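Blue copper protein (Hyphomicrobium denitrificans, PDB 3EF4) binds one copper ion in a type 1 (blue) site and probably carries electrons in the periplasm. Local coordinates at residues 40-45 with 78-83. Residues are numbered along the deposited sequence; the frame is centred on the assembly and turned at random.
Sequences SHNAES and KCAPHY. With CU (copper (II) ion), chain D; PO4 (phosphate ion), chain H.
H41 and H82 meet rim to rim at the copper ion, their ring planes turned by 57°. Each binds the metal through ND1, and the two ND1 atoms lie 3.0 Å apart. C79 SG completes the set from these segments at 2.2 Å from the copper. M87 supplies the remaining ligand, and N9 accepts a hydrogen bond from NE2 of H41. C79 SG stands anti to its own backbone N (chi1 168°) and also receives a nearly straight hydrogen bond from N42 N, 3.5 Å away.

With CG between the backbone N and the carbonyl carbon (chi1 83°), the N42 side chain carries OD1 toward the A80 N-H. CG comes 3.9 Å from A80 N. OD1 takes the A80 N-H in its carbonyl plane at 2.7 Å, and A80 CB lies near the same oxygen. ND2 turns the other way, giving one hydrogen bond to E44 OE1, 2.9 Å away and in the amide plane, and another to G59 O. An alanine here would probably leave A80 N without its acceptor and let the ligand loop after C79 shift.

E44 and K78 continue the join as an antiparallel hydrogen-bonded pair, with E44 N donating to K78 O and K78 N to E44 O. The extended K78 side chain ends at a phosphate ion, probably from the crystallisation liquor, where NZ donates to O2.

This is the cupredoxin arrangement, one histidine coming from a separate segment and the other ligands from the loop between two strands. The N-H...S bond would be expected to draw charge from the thiolate and so help tune the copper.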
ATOM      1  N   SER A  40     -12.927   7.998   6.944  1.00 15.21           N
ATOM      2  CA  SER A  40     -12.496   7.240   8.128  1.00 15.04           C
ATOM      3  C   SER A  40     -11.408   6.238   7.814  1.00 13.61           C
ATOM      4  O   SER A  40     -11.339   5.216   8.515  1.00 19.09           O
ATOM      5  CB  SER A  40     -13.670   6.583   8.839  1.00 16.77           C
ATOM      6  OG  SER A  40     -14.637   7.592   9.170  1.00 19.66           O
ATOM      7  N   HIS A  41     -10.565   6.543   6.844  1.00 11.09           N
ATOM      8  CA  HIS A  41      -9.386   5.774   6.506  1.00 10.58           C
ATOM      9  C   HIS A  41      -8.161   6.648   6.483  1.00 10.57           C
ATOM     10  O   HIS A  41      -8.262   7.861   6.456  1.00 12.58           O
ATOM     11  CB  HIS A  41      -9.542   5.147   5.138  1.00 11.65           C
ATOM     12  CG  HIS A  41     -10.741   4.275   4.969  1.00 11.73           C
ATOM     13  ND1 HIS A  41     -10.782   2.988   5.478  1.00 11.40           N
ATOM     14  CD2 HIS A  41     -11.938   4.533   4.377  1.00 12.68           C
ATOM     15  CE1 HIS A  41     -11.956   2.489   5.185  1.00 11.78           C
ATOM     16  NE2 HIS A  41     -12.702   3.393   4.514  1.00 12.55           N
ATOM     17  N   ASN A  42      -6.987   6.064   6.472  1.00 10.41           N
ATOM     18  CA  ASN A  42      -5.781   6.764   6.117  1.00 10.63           C
ATOM     19  C   ASN A  42      -4.864   5.834   5.331  1.00 10.35           C
ATOM     20  O   ASN A  42      -5.142   4.668   5.115  1.00  9.87           O
ATOM     21  CB  ASN A  42      -5.050   7.385   7.292  1.00 12.44           C
ATOM     22  CG  ASN A  42      -4.133   6.458   8.069  1.00 11.58           C
ATOM     23  OD1 ASN A  42      -4.419   5.284   8.231  1.00 12.43           O
ATOM     24  ND2 ASN A  42      -3.030   7.036   8.516  1.00 13.13           N
ATOM     25  N   ALA A  43      -3.720   6.398   4.953  1.00 10.18           N
ATOM     26  CA  ALA A  43      -2.650   5.589   4.351  1.00  9.27           C
ATOM     27  C   ALA A  43      -1.350   6.023   4.986  1.00  8.97           C
ATOM     28  O   ALA A  43      -1.032   7.205   5.070  1.00 10.07           O
ATOM     29  CB  ALA A  43      -2.583   5.750   2.856  1.00 10.29           C
ATOM     30  N   GLU A  44      -0.590   5.063   5.475  1.00  8.79           N
ATOM     31  CA  GLU A  44       0.715   5.320   6.097  1.00  9.27           C
ATOM     32  C   GLU A  44       1.631   4.138   5.882  1.00  7.93           C
ATOM     33  O   GLU A  44       1.204   2.972   5.792  1.00  8.66           O
ATOM     34  CB  GLU A  44       0.552   5.645   7.577  1.00 10.01           C
ATOM     35  CG  GLU A  44       0.035   4.498   8.434  1.00 10.99           C
ATOM     36  CD  GLU A  44      -0.093   4.950   9.854  1.00 12.91           C
ATOM     37  OE1 GLU A  44      -0.949   5.772  10.159  1.00 14.03           O
ATOM     38  OE2 GLU A  44       0.696   4.555  10.721  1.00 26.29           O
ATOM     39  N   SER A  45       2.923   4.392   5.868  1.00  8.45           N
ATOM     40  CA  SER A  45       3.902   3.346   5.750  1.00  8.15           C
ATOM     41  C   SER A  45       3.787   2.289   6.825  1.00  8.64           C
ATOM     42  O   SER A  45       3.561   2.633   7.988  1.00  9.42           O
ATOM     43  CB  SER A  45       5.307   3.970   5.865  1.00  9.00           C
ATOM     44  OG  SER A  45       5.541   4.933   4.875  1.00  9.66           O
ATOM     45  N   LYS A  78      -0.426   0.832   5.074  1.00  8.41           N
ATOM     46  CA  LYS A  78      -1.599   0.394   5.746  1.00  8.26           C
ATOM     47  C   LYS A  78      -2.537   1.564   6.014  1.00  8.19           C
ATOM     48  O   LYS A  78      -2.141   2.703   6.007  1.00  8.81           O
ATOM     49  CB  LYS A  78      -1.247  -0.274   7.110  1.00  9.49           C
ATOM     50  CG  LYS A  78      -0.553   0.677   8.074  1.00 10.48           C
ATOM     51  CD  LYS A  78      -0.266  -0.001   9.418  1.00 12.85           C
ATOM     52  CE  LYS A  78       0.581   0.927  10.291  1.00 17.73           C
ATOM     53  NZ  LYS A  78       0.901   0.322  11.597  1.00 21.53           N
ATOM     54  N   CYS A  79      -3.778   1.193   6.321  1.00  8.92           N
ATOM     55  CA  CYS A  79      -4.743   2.072   6.961  1.00  9.11           C
ATOM     56  C   CYS A  79      -4.702   1.746   8.446  1.00  9.56           C
ATOM     57  O   CYS A  79      -4.893   0.585   8.820  1.00 10.10           O
ATOM     58  CB  CYS A  79      -6.125   1.872   6.397  1.00 10.00           C
ATOM     59  SG  CYS A  79      -7.406   2.669   7.372  1.00 10.44           S
ATOM     60  N   ALA A  80      -4.383   2.744   9.281  1.00  9.64           N
ATOM     61  CA  ALA A  80      -4.157   2.452  10.685  1.00 10.76           C
ATOM     62  C   ALA A  80      -5.350   1.771  11.358  1.00 11.01           C
ATOM     63  O   ALA A  80      -5.144   0.718  11.979  1.00 12.49           O
ATOM     64  CB  ALA A  80      -3.804   3.720  11.450  1.00 13.20           C
ATOM     65  N   PRO A  81      -6.560   2.263  11.316  1.00 11.10           N
ATOM     66  CA  PRO A  81      -7.624   1.554  11.998  1.00 11.48           C
ATOM     67  C   PRO A  81      -8.036   0.241  11.368  1.00 10.80           C
ATOM     68  O   PRO A  81      -8.673  -0.563  12.053  1.00 11.62           O
ATOM     69  CB  PRO A  81      -8.782   2.568  11.922  1.00 14.13           C
ATOM     70  CG  PRO A  81      -8.510   3.362  10.715  1.00 11.94           C
ATOM     71  CD  PRO A  81      -6.999   3.555  10.698  1.00 11.80           C
ATOM     72  N   HIS A  82      -7.719   0.047  10.086  1.00 10.51           N
ATOM     73  CA  HIS A  82      -8.197  -1.152   9.418  1.00  9.79           C
ATOM     74  C   HIS A  82      -7.144  -2.152   8.996  1.00  9.82           C
ATOM     75  O   HIS A  82      -7.453  -3.116   8.317  1.00 10.65           O
ATOM     76  CB  HIS A  82      -9.079  -0.805   8.218  1.00 10.81           C
ATOM     77  CG  HIS A  82     -10.263   0.028   8.600  1.00 10.96           C
ATOM     78  ND1 HIS A  82     -10.494   1.188   7.895  1.00 10.56           N
ATOM     79  CD2 HIS A  82     -11.237  -0.123   9.497  1.00 11.65           C
ATOM     80  CE1 HIS A  82     -11.599   1.732   8.416  1.00 11.49           C
ATOM     81  NE2 HIS A  82     -12.037   0.957   9.406  1.00 11.63           N
ATOM     82  N   TYR A  83      -5.904  -1.967   9.433  1.00 10.68           N
ATOM     83  CA  TYR A  83      -4.856  -2.908   9.018  1.00 10.52           C
ATOM     84  C   TYR A  83      -5.180  -4.322   9.382  1.00 12.13           C
ATOM     85  O   TYR A  83      -5.045  -5.243   8.569  1.00 13.22           O
ATOM     86  CB  TYR A  83      -3.545  -2.511   9.653  1.00 11.47           C
ATOM     87  CG  TYR A  83      -2.307  -3.185   9.132  1.00 10.70           C
ATOM     88  CD1 TYR A  83      -2.140  -3.557   7.816  1.00 10.46           C
ATOM     89  CD2 TYR A  83      -1.255  -3.436   9.996  1.00 13.09           C
ATOM     90  CE1 TYR A  83      -0.997  -4.152   7.383  1.00 12.14           C
ATOM     91  CE2 TYR A  83      -0.085  -4.029   9.562  1.00 14.43           C
ATOM     92  CZ  TYR A  83       0.049  -4.402   8.241  1.00 12.58           C
ATOM     93  OH  TYR A  83       1.177  -4.990   7.758  1.00 15.19           O
TER
HETATM   94 CU    CU D 401      -9.318   2.036   6.470  1.00 11.31          CU
HETATM   95  P   PO4 H 405       0.516   3.673  13.908  1.00 33.25           P
HETATM   96  O1  PO4 H 405      -0.989   3.260  14.076  1.00 44.72           O
HETATM   97  O2  PO4 H 405       1.305   2.521  13.147  1.00 41.25           O
HETATM   98  O3  PO4 H 405       0.613   5.001  13.042  1.00 40.98           O
HETATM   99  O4  PO4 H 405       1.184   3.896  15.310  1.00 44.92           O